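PDB 1JL5: outer membrane protein YopM from Yersinia pestis, which probably alters host cell physiology as a leucine-rich repeat effector delivered by the bacterium, promoting bacterial survival in host tissues. Local coordinates for residues S127-L132 with K145-Q150; S153-I158 with D170-L175; N163-L168 with G181-E186; E190-P195 with L210-L215. All coordinates share one frame; numbering follows the deposited sequence.

Contact 1 (S127-L132 with K145-Q150); sequences SDLPPL and KLPELQ
Leu129 and Leu149 both set CG anti to their own carbonyl carbon (chi1 -54° and -52°), and from these positions their branches meet between two neighbouring coils of the leucine-rich repeat solenoid. Leu129 CD1 lies 3.4 Å from Leu149 CD2, tighter than usual for two methyl carbons. The other branch of Leu129, CD2, reaches Pro147 CG at 3.8 Å, the two side chains crossing at about a right angle. Leu129 therefore splits its two methyls between a proline and a leucine of the next coil, and both leucines also rest on Leu136 of strand 135-137.

Pro147 points its ring at the preceding coil and packs against the backbone of Ser127 and Asp128. Its CB sits 3.7 Å from Asp128 CA, and its CG lies 3.6 Å from Ser127 O. The side chains of Asp128 and Pro147 slide past each other in opposite directions, with Asp128 OD1 coming to 3.7 Å from Pro147 CB.

No hydrogen bond joins the two segments directly; two waters make the polar link instead. One donates to Asp128 OD1 and accepts from Glu148 N. The second joins the backbones beside the apolar patch, accepting from Leu129 N at 2.8 Å and donating to Glu148 O at 2.6 Å. Glu148 thus has both its backbone N-H and its C=O engaged by water, while its side-chain OE2 takes a bond of 3.1 Å from Gln150 NE2 on the anti side of the carboxylate.

Contact 2 (S153-I158 with D170-L175); sequences SFLKII and DLPPSL
A single carbonyl oxygen, Leu155 O, is the focus of this contact: Ser174 brings its hydroxyl and CB up to it, and Leu175 its CA and N. Ser174 OG is 2.7 Å from Leu155 O, but its one proton can also go to Ser152 O, so the two carbonyls may share it. With chi1 at 55°, OG stands between the backbone N and the carbonyl carbon of Ser174, facing the neighbouring coil. Leu175 CA makes a CA-H...O contact of 3.3 Å with Leu155 O. Leu175 N, though close to that oxygen, bonds instead to Pro172 O and closes a type I turn from Pro172 to Leu175.

A straighter CA-H...O contact, 164° at the hydrogen, runs back from Lys156 CA to Ser174 O. On the apolar side Leu155 CB packs on Pro172 CG at 3.7 Å, and Leu155 also touches Leu129 and Leu136 of earlier coils. Lys156 folds its chain at chi4 to bring NZ to Phe154 O, 3.1 Å away.

Beyond this point the backbone of Lys156 bonds to Glu134 on one neighbouring coil and to Glu176 and Phe177 on the other. The turn thus leads into the parallel strands characteristic of a leucine-rich repeat solenoid.

Contact 3 (N163-L168 with G181-E186); sequences NSLKKL and GNNQLE
This is a rung of the asparagine ladder, joining the loops of Asn163 and Asn183 just after the parallel strands of two adjacent leucine-rich repeats. The amide of Asn183, buried between the coils, bonds with both of its atoms: OD1 accepts from Leu165 N (2.9 Å, 160° at the hydrogen), and ND2 donates to Val160 O and Ala180 O. Asn163 does the same one coil earlier, its OD1 taking Leu143 N and its ND2 reaching Val138 O and Val160 O; one coil later Asn205 OD1 receives Leu185 N. With CG anti to the carbonyl carbon (chi1 -89°), Asn183 lies side by side with Leu165, pointing the same way, and the polar amide runs alongside a leucine of the core.

Backbone bonds strengthen the rung: Gln184 N to Leu165 O at 2.7 Å and Asn163 N to Asn182 O at 3.1 Å. Leu185 CA adds a nearly straight CA-H...O contact to Lys166 O. Inward, Leu185 CD1 packs against Leu168 CG at 3.6 Å, the two leucines crossing at about a right angle.

Outward the surface is wet and charged. The side chain of Asn182 lies about 3 Å from a bound calcium ion, and Lys166 also packs on Arg370 of the second subunit. Waters on Asn163 O and Ser164 O reach the Gln184 amide by weak bonds. Lys166, bent at chi2 and chi3, runs beside Glu186 in a long salt bridge, NZ to OE2 3.8 Å, and one water accepts from Lys166 NZ while donating to Gln184 O at 2.6 Å.

Contact 4 (E190-P195 with L210-L215); sequences ELQNLP and LPDLPL
Leu191 meets the next coil atom by atom. Its CB sits 3.8 Å from Pro214 CD and equally near Asp212 O. CG, anti to the carbonyl carbon with chi1 -51°, comes up to Pro211 CB at 4.0 Å, and CD1 goes on to Pro211 CD at 3.8 Å, with Leu213 CD2 a little farther off. CD2 turns the other way, to Leu171 of the preceding coil, and the side chain thereby spans successive coils of the leucine-rich repeat solenoid.

Leu191 also opens a type I turn that ends at Leu194, whose N bonds back to Leu191 O. Pro214 fits against that turn: its CB is 3.2 Å from both Leu191 O and Leu194 O. On the outer side, Gln192 and Asp212 run side by side and point the same way. Gln192 CB passes Asp212 O at 3.5 Å. Gln192 NE2 donates to Glu190 OE2, which it meets on the anti side, while OE1 lies nearest the Asp212 side chain and makes no bond there. The carboxylates of Glu190 and Asp212, 6.8 Å apart between OE2 and OD2, may repel mildly.

Two waters complete the seam. One accepts from Leu191 N and donates to Asp212 O; the other donates to Gln192 O and accepts from Leu215 N. Pro211 and Pro214 bring no N-H to the joint, and the coils are held chiefly by apolar contact with water serving the backbone.

In the fold
From the N terminus, contact 1 closes the first loop, 127 to 150, around strand 135-137. Contact 2 follows at 153-175, enclosing the rest of strand 157-159. Before it closes, contact 3 opens at 163 and ends at 186, spanning strand 177-179, so contacts 2 and 3 cross; contact 4 then runs in series, around strand 199-201. Each ties one coil to the next. Contacts 1, 2 and 4 touch in a row along the leucine- and proline-rich loops: Leu129 and Leu149 reach Leu155 and Pro172, and Leu171 reaches Leu191. Contact 3 joins the loops after the strands, touching contact 1 through Leu146.

Contact 1 (S127-L132 with K145-Q150)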
loop_
_atom_site.group_PDB
_atom_site.type_symbol
_atom_site.label_atom_id
_atom_site.label_comp_id
_atom_site.label_asym_id
_atom_site.label_seq_id
_atom_site.Cartn_x
_atom_site.Cartn_y
_atom_site.Cartn_z
ATOM N N SER A 127 -26.968 17.619 27.061
ATOM C CA SER A 127 -28.092 18.246 27.722
ATOM C C SER A 127 -28.494 19.346 26.760
ATOM O O SER A 127 -27.738 19.670 25.843
ATOM C CB SER A 127 -27.655 18.839 29.056
ATOM O OG SER A 127 -27.238 17.814 29.933
ATOM N N ASP A 128 -29.676 19.912 26.951
ATOM C CA ASP A 128 -30.113 20.979 26.078
ATOM C C ASP A 128 -28.991 21.989 26.016
ATOM O O ASP A 128 -28.378 22.317 27.027
ATOM C CB ASP A 128 -31.395 21.609 26.604
ATOM C CG ASP A 128 -32.529 20.620 26.652
ATOM O OD1 ASP A 128 -32.550 19.722 25.784
ATOM O OD2 ASP A 128 -33.395 20.735 27.542
ATOM N N LEU A 129 -28.715 22.466 24.813
ATOM C CA LEU A 129 -27.632 23.405 24.593
ATOM C C LEU A 129 -27.746 24.719 25.334
ATOM O O LEU A 129 -28.843 25.216 25.591
ATOM C CB LEU A 129 -27.500 23.701 23.101
ATOM C CG LEU A 129 -27.341 22.482 22.196
ATOM C CD1 LEU A 129 -27.187 22.956 20.758
ATOM C CD2 LEU A 129 -26.128 21.660 22.636
ATOM N N PRO A 130 -26.595 25.293 25.702
ATOM C CA PRO A 130 -26.573 26.571 26.406
ATOM C C PRO A 130 -27.229 27.526 25.412
ATOM O O PRO A 130 -26.947 27.465 24.215
ATOM C CB PRO A 130 -25.082 26.835 26.573
ATOM C CG PRO A 130 -24.500 25.470 26.655
ATOM C CD PRO A 130 -25.238 24.733 25.583
ATOM N N PRO A 131 -28.106 28.418 25.888
ATOM C CA PRO A 131 -28.790 29.360 24.998
ATOM C C PRO A 131 -27.910 30.140 24.030
ATOM O O PRO A 131 -28.333 30.465 22.926
ATOM C CB PRO A 131 -29.530 30.274 25.973
ATOM C CG PRO A 131 -28.630 30.277 27.168
ATOM C CD PRO A 131 -28.282 28.814 27.297
ATOM N N LEU A 132 -26.685 30.436 24.436
ATOM C CA LEU A 132 -25.788 31.210 23.590
ATOM C C LEU A 132 -24.849 30.372 22.730
ATOM O O LEU A 132 -23.971 30.914 22.059
ATOM C CB LEU A 132 -24.953 32.154 24.455
ATOM C CG LEU A 132 -25.727 33.050 25.426
ATOM C CD1 LEU A 132 -24.742 33.927 26.182
ATOM C CD2 LEU A 132 -26.730 33.903 24.664
ATOM N N LYS A 145 -28.402 10.778 20.003
ATOM C CA LYS A 145 -29.342 11.797 19.597
ATOM C C LYS A 145 -28.798 13.130 20.054
ATOM O O LYS A 145 -27.926 13.195 20.912
ATOM C CB LYS A 145 -30.721 11.539 20.217
ATOM C CG LYS A 145 -30.716 11.403 21.729
ATOM C CD LYS A 145 -32.079 10.942 22.244
ATOM C CE LYS A 145 -32.041 10.651 23.741
ATOM N NZ LYS A 145 -33.344 10.137 24.267
ATOM N N LEU A 146 -29.298 14.197 19.455
ATOM C CA LEU A 146 -28.863 15.528 19.816
ATOM C C LEU A 146 -30.016 16.227 20.502
ATOM O O LEU A 146 -31.175 15.892 20.275
ATOM C CB LEU A 146 -28.480 16.321 18.568
ATOM C CG LEU A 146 -27.166 15.980 17.872
ATOM C CD1 LEU A 146 -27.066 16.782 16.582
ATOM C CD2 LEU A 146 -25.997 16.294 18.791
ATOM N N PRO A 147 -29.715 17.187 21.377
ATOM C CA PRO A 147 -30.822 17.881 22.033
ATOM C C PRO A 147 -31.407 18.781 20.952
ATOM O O PRO A 147 -30.799 18.947 19.892
ATOM C CB PRO A 147 -30.121 18.676 23.128
ATOM C CG PRO A 147 -28.805 19.006 22.498
ATOM C CD PRO A 147 -28.417 17.689 21.856
ATOM N N GLU A 148 -32.579 19.346 21.202
ATOM C CA GLU A 148 -33.189 20.233 20.227
ATOM C C GLU A 148 -32.151 21.277 19.835
ATOM O O GLU A 148 -31.399 21.758 20.677
ATOM C CB GLU A 148 -34.422 20.905 20.828
ATOM C CG GLU A 148 -35.058 21.947 19.932
ATOM C CD GLU A 148 -36.342 22.495 20.515
ATOM O OE1 GLU A 148 -36.305 23.011 21.653
ATOM O OE2 GLU A 148 -37.388 22.406 19.835
ATOM N N LEU A 149 -32.105 21.622 18.554
ATOM C CA LEU A 149 -31.131 22.588 18.063
ATOM C C LEU A 149 -31.773 23.811 17.433
ATOM O O LEU A 149 -31.184 24.888 17.413
ATOM C CB LEU A 149 -30.236 21.928 17.009
ATOM C CG LEU A 149 -29.543 20.612 17.359
ATOM C CD1 LEU A 149 -28.883 20.041 16.108
ATOM C CD2 LEU A 149 -28.524 20.845 18.454
ATOM N N GLN A 150 -32.981 23.638 16.912
ATOM C CA GLN A 150 -33.672 24.718 16.227
ATOM C C GLN A 150 -33.875 25.987 17.041
ATOM O O GLN A 150 -34.023 27.064 16.472
ATOM C CB GLN A 150 -35.015 24.220 15.692
ATOM C CG GLN A 150 -36.058 23.941 16.748
ATOM C CD GLN A 150 -37.328 23.387 16.145
ATOM O OE1 GLN A 150 -37.789 23.861 15.106
ATOM N NE2 GLN A 150 -37.909 22.384 16.793
HETATM O O HOH W 1 -33.716 18.796 23.664
HETATM O O HOH W 2 -30.941 22.016 23.257
#

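Contact 2 (S153-I158 with D170-L175)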
loop_
_atom_site.group_PDB
_atom_site.type_symbol
_atom_site.label_atom_id
_atom_site.label_comp_id
_atom_site.label_asym_id
_atom_site.label_seq_id
_atom_site.Cartn_x
_atom_site.Cartn_y
_atom_site.Cartn_z
ATOM N N SER A 153 -30.648 30.087 18.950
ATOM C CA SER A 153 -30.579 31.336 18.212
ATOM C C SER A 153 -29.197 31.735 17.724
ATOM O O SER A 153 -29.077 32.519 16.787
ATOM C CB SER A 153 -31.156 32.464 19.073
ATOM O OG SER A 153 -32.475 32.150 19.483
ATOM N N PHE A 154 -28.152 31.197 18.340
ATOM C CA PHE A 154 -26.802 31.567 17.947
ATOM C C PHE A 154 -25.976 30.388 17.463
ATOM O O PHE A 154 -24.793 30.537 17.175
ATOM C CB PHE A 154 -26.106 32.238 19.130
ATOM C CG PHE A 154 -26.927 33.317 19.767
ATOM C CD1 PHE A 154 -27.087 34.550 19.140
ATOM C CD2 PHE A 154 -27.589 33.084 20.966
ATOM C CE1 PHE A 154 -27.897 35.532 19.698
ATOM C CE2 PHE A 154 -28.402 34.061 21.533
ATOM C CZ PHE A 154 -28.557 35.286 20.897
ATOM N N LEU A 155 -26.598 29.217 17.385
ATOM C CA LEU A 155 -25.893 28.028 16.932
ATOM C C LEU A 155 -25.537 28.194 15.465
ATOM O O LEU A 155 -26.397 28.064 14.595
ATOM C CB LEU A 155 -26.767 26.786 17.093
ATOM C CG LEU A 155 -26.171 25.641 17.914
ATOM C CD1 LEU A 155 -26.927 24.368 17.605
ATOM C CD2 LEU A 155 -24.696 25.481 17.610
ATOM N N LYS A 156 -24.270 28.479 15.195
ATOM C CA LYS A 156 -23.807 28.673 13.829
ATOM C C LYS A 156 -23.129 27.420 13.286
ATOM O O LYS A 156 -23.318 27.048 12.130
ATOM C CB LYS A 156 -22.823 29.844 13.770
ATOM C CG LYS A 156 -23.394 31.176 14.231
ATOM C CD LYS A 156 -22.295 32.225 14.364
ATOM C CE LYS A 156 -22.817 33.502 15.031
ATOM N NZ LYS A 156 -23.623 33.226 16.263
ATOM N N ILE A 157 -22.332 26.771 14.126
ATOM C CA ILE A 157 -21.627 25.574 13.712
ATOM C C ILE A 157 -22.011 24.368 14.553
ATOM O O ILE A 157 -21.900 24.386 15.775
ATOM C CB ILE A 157 -20.089 25.748 13.807
ATOM C CG1 ILE A 157 -19.607 26.813 12.821
ATOM C CG2 ILE A 157 -19.396 24.429 13.501
ATOM C CD1 ILE A 157 -19.835 28.210 13.285
ATOM N N ILE A 158 -22.486 23.325 13.886
ATOM C CA ILE A 158 -22.841 22.091 14.555
ATOM C C ILE A 158 -21.960 21.030 13.930
ATOM O O ILE A 158 -22.059 20.748 12.735
ATOM C CB ILE A 158 -24.312 21.665 14.328
ATOM C CG1 ILE A 158 -25.262 22.497 15.191
ATOM C CG2 ILE A 158 -24.482 20.193 14.690
ATOM C CD1 ILE A 158 -25.197 23.960 14.919
ATOM N N ASP A 170 -34.340 19.310 14.096
ATOM C CA ASP A 170 -34.442 20.362 13.103
ATOM C C ASP A 170 -33.362 21.375 13.424
ATOM O O ASP A 170 -33.025 21.594 14.585
ATOM C CB ASP A 170 -35.827 21.002 13.123
ATOM C CG ASP A 170 -36.894 20.057 12.628
ATOM O OD1 ASP A 170 -36.567 19.192 11.786
ATOM O OD2 ASP A 170 -38.051 20.180 13.069
ATOM N N LEU A 171 -32.807 21.986 12.389
ATOM C CA LEU A 171 -31.724 22.925 12.578
ATOM C C LEU A 171 -32.156 24.355 12.842
ATOM O O LEU A 171 -33.203 24.800 12.375
ATOM C CB LEU A 171 -30.800 22.864 11.368
ATOM C CG LEU A 171 -30.353 21.423 11.102
ATOM C CD1 LEU A 171 -29.596 21.351 9.789
ATOM C CD2 LEU A 171 -29.498 20.930 12.271
ATOM N N PRO A 172 -31.343 25.092 13.611
ATOM C CA PRO A 172 -31.635 26.485 13.942
ATOM C C PRO A 172 -31.354 27.366 12.736
ATOM O O PRO A 172 -30.391 27.138 12.007
ATOM C CB PRO A 172 -30.673 26.766 15.090
ATOM C CG PRO A 172 -29.466 25.968 14.687
ATOM C CD PRO A 172 -30.093 24.652 14.260
ATOM N N PRO A 173 -32.196 28.380 12.507
ATOM C CA PRO A 173 -32.023 29.294 11.378
ATOM C C PRO A 173 -30.639 29.924 11.374
ATOM O O PRO A 173 -30.171 30.409 10.347
ATOM C CB PRO A 173 -33.118 30.329 11.607
ATOM C CG PRO A 173 -34.206 29.512 12.243
ATOM C CD PRO A 173 -33.439 28.679 13.241
ATOM N N SER A 174 -29.985 29.916 12.529
ATOM C CA SER A 174 -28.658 30.497 12.651
ATOM C C SER A 174 -27.583 29.562 12.118
ATOM O O SER A 174 -26.440 29.971 11.913
ATOM C CB SER A 174 -28.355 30.812 14.114
ATOM O OG SER A 174 -28.508 29.652 14.913
ATOM N N LEU A 175 -27.952 28.309 11.894
ATOM C CA LEU A 175 -26.998 27.322 11.417
ATOM C C LEU A 175 -26.288 27.741 10.139
ATOM O O LEU A 175 -26.915 27.986 9.116
ATOM C CB LEU A 175 -27.692 25.979 11.198
ATOM C CG LEU A 175 -26.723 24.829 10.919
ATOM C CD1 LEU A 175 -25.705 24.769 12.028
ATOM C CD2 LEU A 175 -27.469 23.515 10.816
#

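Contact 3 (N163-L168 with G181-E186)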
loop_
_atom_site.group_PDB
_atom_site.type_symbol
_atom_site.label_atom_id
_atom_site.label_comp_id
_atom_site.label_asym_id
_atom_site.label_seq_id
_atom_site.Cartn_x
_atom_site.Cartn_y
_atom_site.Cartn_z
ATOM N N ASN A 163 -20.728 10.145 15.069
ATOM C CA ASN A 163 -21.477 9.872 16.271
ATOM C C ASN A 163 -22.416 8.752 15.898
ATOM O O ASN A 163 -22.195 8.073 14.904
ATOM C CB ASN A 163 -22.242 11.115 16.718
ATOM C CG ASN A 163 -21.402 12.008 17.588
ATOM O OD1 ASN A 163 -21.138 11.676 18.738
ATOM N ND2 ASN A 163 -20.952 13.132 17.044
ATOM N N SER A 164 -23.454 8.543 16.689
ATOM C CA SER A 164 -24.395 7.485 16.381
ATOM C C SER A 164 -25.767 8.090 16.205
ATOM O O SER A 164 -26.770 7.529 16.633
ATOM C CB SER A 164 -24.394 6.453 17.500
ATOM O OG SER A 164 -23.090 5.924 17.642
ATOM N N LEU A 165 -25.800 9.251 15.566
ATOM C CA LEU A 165 -27.052 9.942 15.332
ATOM C C LEU A 165 -27.846 9.257 14.231
ATOM O O LEU A 165 -27.348 9.045 13.126
ATOM C CB LEU A 165 -26.776 11.399 14.960
ATOM C CG LEU A 165 -26.024 12.164 16.054
ATOM C CD1 LEU A 165 -25.710 13.568 15.583
ATOM C CD2 LEU A 165 -26.866 12.195 17.326
ATOM N N LYS A 166 -29.080 8.893 14.558
ATOM C CA LYS A 166 -29.970 8.242 13.606
ATOM C C LYS A 166 -30.745 9.368 12.945
ATOM O O LYS A 166 -31.223 9.242 11.819
ATOM C CB LYS A 166 -30.939 7.305 14.326
ATOM C CG LYS A 166 -30.266 6.151 15.059
ATOM C CD LYS A 166 -29.853 5.026 14.116
ATOM C CE LYS A 166 -31.069 4.308 13.534
ATOM N NZ LYS A 166 -30.686 3.131 12.695
ATOM N N LYS A 167 -30.860 10.478 13.663
ATOM C CA LYS A 167 -31.571 11.638 13.162
ATOM C C LYS A 167 -30.984 12.907 13.745
ATOM O O LYS A 167 -30.368 12.888 14.806
ATOM C CB LYS A 167 -33.057 11.557 13.544
ATOM C CG LYS A 167 -33.760 10.328 12.998
ATOM C CD LYS A 167 -35.252 10.328 13.306
ATOM C CE LYS A 167 -35.938 9.158 12.608
ATOM N NZ LYS A 167 -37.418 9.171 12.766
ATOM N N LEU A 168 -31.148 14.003 13.019
ATOM C CA LEU A 168 -30.677 15.294 13.479
ATOM C C LEU A 168 -31.916 16.089 13.814
ATOM O O LEU A 168 -32.892 16.063 13.069
ATOM C CB LEU A 168 -29.910 16.034 12.388
ATOM C CG LEU A 168 -28.518 15.535 12.031
ATOM C CD1 LEU A 168 -27.920 16.467 10.988
ATOM C CD2 LEU A 168 -27.645 15.494 13.286
ATOM N N GLY A 181 -21.619 14.137 9.359
ATOM C CA GLY A 181 -21.139 12.994 8.621
ATOM C C GLY A 181 -20.787 11.857 9.552
ATOM O O GLY A 181 -20.600 12.050 10.753
ATOM N N ASN A 182 -20.702 10.663 8.984
ATOM C CA ASN A 182 -20.357 9.471 9.730
ATOM C C ASN A 182 -21.265 9.280 10.927
ATOM O O ASN A 182 -20.827 9.215 12.077
ATOM C CB ASN A 182 -18.901 9.520 10.181
ATOM C CG ASN A 182 -18.357 8.143 10.519
ATOM O OD1 ASN A 182 -17.299 8.014 11.138
ATOM N ND2 ASN A 182 -19.077 7.103 10.102
ATOM N N ASN A 183 -22.549 9.217 10.637
ATOM C CA ASN A 183 -23.548 8.981 11.647
ATOM C C ASN A 183 -24.420 7.911 11.037
ATOM O O ASN A 183 -23.969 7.188 10.152
ATOM C CB ASN A 183 -24.329 10.260 11.939
ATOM C CG ASN A 183 -23.682 11.081 13.034
ATOM O OD1 ASN A 183 -23.746 10.714 14.201
ATOM N ND2 ASN A 183 -23.032 12.174 12.661
ATOM N N GLN A 184 -25.658 7.801 11.488
ATOM C CA GLN A 184 -26.546 6.786 10.949
ATOM C C GLN A 184 -27.805 7.488 10.493
ATOM O O GLN A 184 -28.909 6.955 10.577
ATOM C CB GLN A 184 -26.841 5.753 12.031
ATOM C CG GLN A 184 -25.567 5.157 12.608
ATOM C CD GLN A 184 -25.773 4.478 13.947
ATOM O OE1 GLN A 184 -24.820 3.994 14.561
ATOM N NE2 GLN A 184 -27.018 4.436 14.408
ATOM N N LEU A 185 -27.619 8.705 10.005
ATOM C CA LEU A 185 -28.730 9.501 9.534
ATOM C C LEU A 185 -29.329 8.869 8.294
ATOM O O LEU A 185 -28.624 8.536 7.343
ATOM C CB LEU A 185 -28.262 10.919 9.212
ATOM C CG LEU A 185 -27.573 11.657 10.361
ATOM C CD1 LEU A 185 -27.132 13.034 9.885
ATOM C CD2 LEU A 185 -28.524 11.768 11.551
ATOM N N GLU A 186 -30.638 8.686 8.320
ATOM C CA GLU A 186 -31.333 8.122 7.184
ATOM C C GLU A 186 -31.961 9.298 6.461
ATOM O O GLU A 186 -32.357 9.202 5.306
ATOM C CB GLU A 186 -32.388 7.134 7.659
ATOM C CG GLU A 186 -31.779 5.930 8.347
ATOM C CD GLU A 186 -32.819 4.954 8.832
ATOM O OE1 GLU A 186 -33.593 4.447 7.992
ATOM O OE2 GLU A 186 -32.859 4.696 10.055
HETATM O O HOH W 3 -22.692 5.816 13.213
HETATM O O HOH W 4 -19.937 7.185 13.717
HETATM O O HOH W 5 -22.324 3.459 15.741
HETATM O O HOH W 6 -27.912 5.162 17.222
HETATM O O HOH W 7 -32.699 10.214 9.943
HETATM O O HOH W 8 -29.509 4.411 10.396
#

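Contact 4 (E190-P195 with L210-L215)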
loop_
_atom_site.group_PDB
_atom_site.type_symbol
_atom_site.label_atom_id
_atom_site.label_comp_id
_atom_site.label_asym_id
_atom_site.label_seq_id
_atom_site.Cartn_x
_atom_site.Cartn_y
_atom_site.Cartn_z
ATOM N N GLU A 190 -35.023 19.319 7.412
ATOM C CA GLU A 190 -35.223 20.261 6.326
ATOM C C GLU A 190 -34.073 21.250 6.387
ATOM O O GLU A 190 -33.668 21.674 7.465
ATOM C CB GLU A 190 -36.556 20.984 6.496
ATOM C CG GLU A 190 -36.824 22.032 5.442
ATOM C CD GLU A 190 -38.205 22.630 5.574
ATOM O OE1 GLU A 190 -38.532 23.132 6.671
ATOM O OE2 GLU A 190 -38.959 22.598 4.579
ATOM N N LEU A 191 -33.549 21.619 5.226
ATOM C CA LEU A 191 -32.419 22.529 5.182
ATOM C C LEU A 191 -32.682 23.778 4.364
ATOM O O LEU A 191 -32.119 24.834 4.637
ATOM C CB LEU A 191 -31.213 21.806 4.582
ATOM C CG LEU A 191 -30.855 20.455 5.200
ATOM C CD1 LEU A 191 -29.862 19.725 4.301
ATOM C CD2 LEU A 191 -30.288 20.668 6.593
ATOM N N GLN A 192 -33.532 23.644 3.353
ATOM C CA GLN A 192 -33.836 24.743 2.447
ATOM C C GLN A 192 -34.210 26.052 3.124
ATOM O O GLN A 192 -34.030 27.116 2.544
ATOM C CB GLN A 192 -34.939 24.327 1.472
ATOM C CG GLN A 192 -36.319 24.200 2.086
ATOM C CD GLN A 192 -37.288 23.491 1.163
ATOM O OE1 GLN A 192 -37.359 23.793 -0.030
ATOM N NE2 GLN A 192 -38.041 22.541 1.709
ATOM N N ASN A 193 -34.710 25.984 4.352
ATOM C CA ASN A 193 -35.101 27.197 5.059
ATOM C C ASN A 193 -34.031 27.749 5.983
ATOM O O ASN A 193 -34.285 28.675 6.754
ATOM C CB ASN A 193 -36.393 26.958 5.834
ATOM C CG ASN A 193 -37.542 26.587 4.923
ATOM O OD1 ASN A 193 -37.794 27.264 3.925
ATOM N ND2 ASN A 193 -38.245 25.507 5.255
ATOM N N LEU A 194 -32.833 27.178 5.912
ATOM C CA LEU A 194 -31.727 27.662 6.721
ATOM C C LEU A 194 -31.076 28.750 5.888
ATOM O O LEU A 194 -30.340 28.476 4.944
ATOM C CB LEU A 194 -30.732 26.537 7.018
ATOM C CG LEU A 194 -31.035 25.596 8.193
ATOM C CD1 LEU A 194 -32.365 25.939 8.847
ATOM C CD2 LEU A 194 -31.026 24.167 7.703
ATOM N N PRO A 195 -31.347 30.013 6.234
ATOM C CA PRO A 195 -30.817 31.184 5.535
ATOM C C PRO A 195 -29.308 31.341 5.532
ATOM O O PRO A 195 -28.756 31.972 4.640
ATOM C CB PRO A 195 -31.505 32.339 6.252
ATOM C CG PRO A 195 -31.581 31.837 7.660
ATOM C CD PRO A 195 -32.072 30.421 7.454
ATOM N N LEU A 210 -31.260 13.897 -0.081
ATOM C CA LEU A 210 -30.827 15.054 0.663
ATOM C C LEU A 210 -32.017 15.973 0.610
ATOM O O LEU A 210 -32.720 16.022 -0.397
ATOM C CB LEU A 210 -29.640 15.734 -0.008
ATOM C CG LEU A 210 -28.342 14.932 -0.011
ATOM C CD1 LEU A 210 -27.272 15.721 -0.747
ATOM C CD2 LEU A 210 -27.914 14.640 1.417
ATOM N N PRO A 211 -32.290 16.684 1.704
ATOM C CA PRO A 211 -33.432 17.595 1.679
ATOM C C PRO A 211 -33.091 18.650 0.633
ATOM O O PRO A 211 -31.939 18.738 0.205
ATOM C CB PRO A 211 -33.432 18.173 3.088
ATOM C CG PRO A 211 -32.845 17.059 3.915
ATOM C CD PRO A 211 -31.694 16.602 3.049
ATOM N N ASP A 212 -34.066 19.442 0.207
ATOM C CA ASP A 212 -33.745 20.484 -0.747
ATOM C C ASP A 212 -32.715 21.329 -0.025
ATOM O O ASP A 212 -32.803 21.531 1.182
ATOM C CB ASP A 212 -34.979 21.304 -1.106
ATOM C CG ASP A 212 -35.964 20.515 -1.936
ATOM O OD1 ASP A 212 -35.513 19.840 -2.882
ATOM O OD2 ASP A 212 -37.177 20.566 -1.651
ATOM N N LEU A 213 -31.729 21.806 -0.763
ATOM C CA LEU A 213 -30.663 22.574 -0.167
ATOM C C LEU A 213 -30.964 24.054 -0.057
ATOM O O LEU A 213 -31.655 24.628 -0.899
ATOM C CB LEU A 213 -29.380 22.346 -0.963
ATOM C CG LEU A 213 -29.078 20.857 -1.173
ATOM C CD1 LEU A 213 -27.789 20.694 -1.961
ATOM C CD2 LEU A 213 -28.980 20.157 0.180
ATOM N N PRO A 214 -30.445 24.694 0.999
ATOM C CA PRO A 214 -30.655 26.121 1.220
ATOM C C PRO A 214 -29.884 26.937 0.200
ATOM O O PRO A 214 -28.767 26.588 -0.187
ATOM C CB PRO A 214 -30.137 26.328 2.635
ATOM C CG PRO A 214 -29.016 25.343 2.711
ATOM C CD PRO A 214 -29.628 24.113 2.080
ATOM N N LEU A 215 -30.495 28.025 -0.237
ATOM C CA LEU A 215 -29.893 28.917 -1.207
ATOM C C LEU A 215 -28.496 29.326 -0.763
ATOM O O LEU A 215 -27.618 29.586 -1.579
ATOM C CB LEU A 215 -30.762 30.165 -1.345
ATOM C CG LEU A 215 -30.250 31.254 -2.280
ATOM C CD1 LEU A 215 -30.367 30.764 -3.711
ATOM C CD2 LEU A 215 -31.066 32.529 -2.083
HETATM O O HOH W 9 -34.727 21.201 2.824
HETATM O O HOH W 10 -32.956 28.665 0.878
#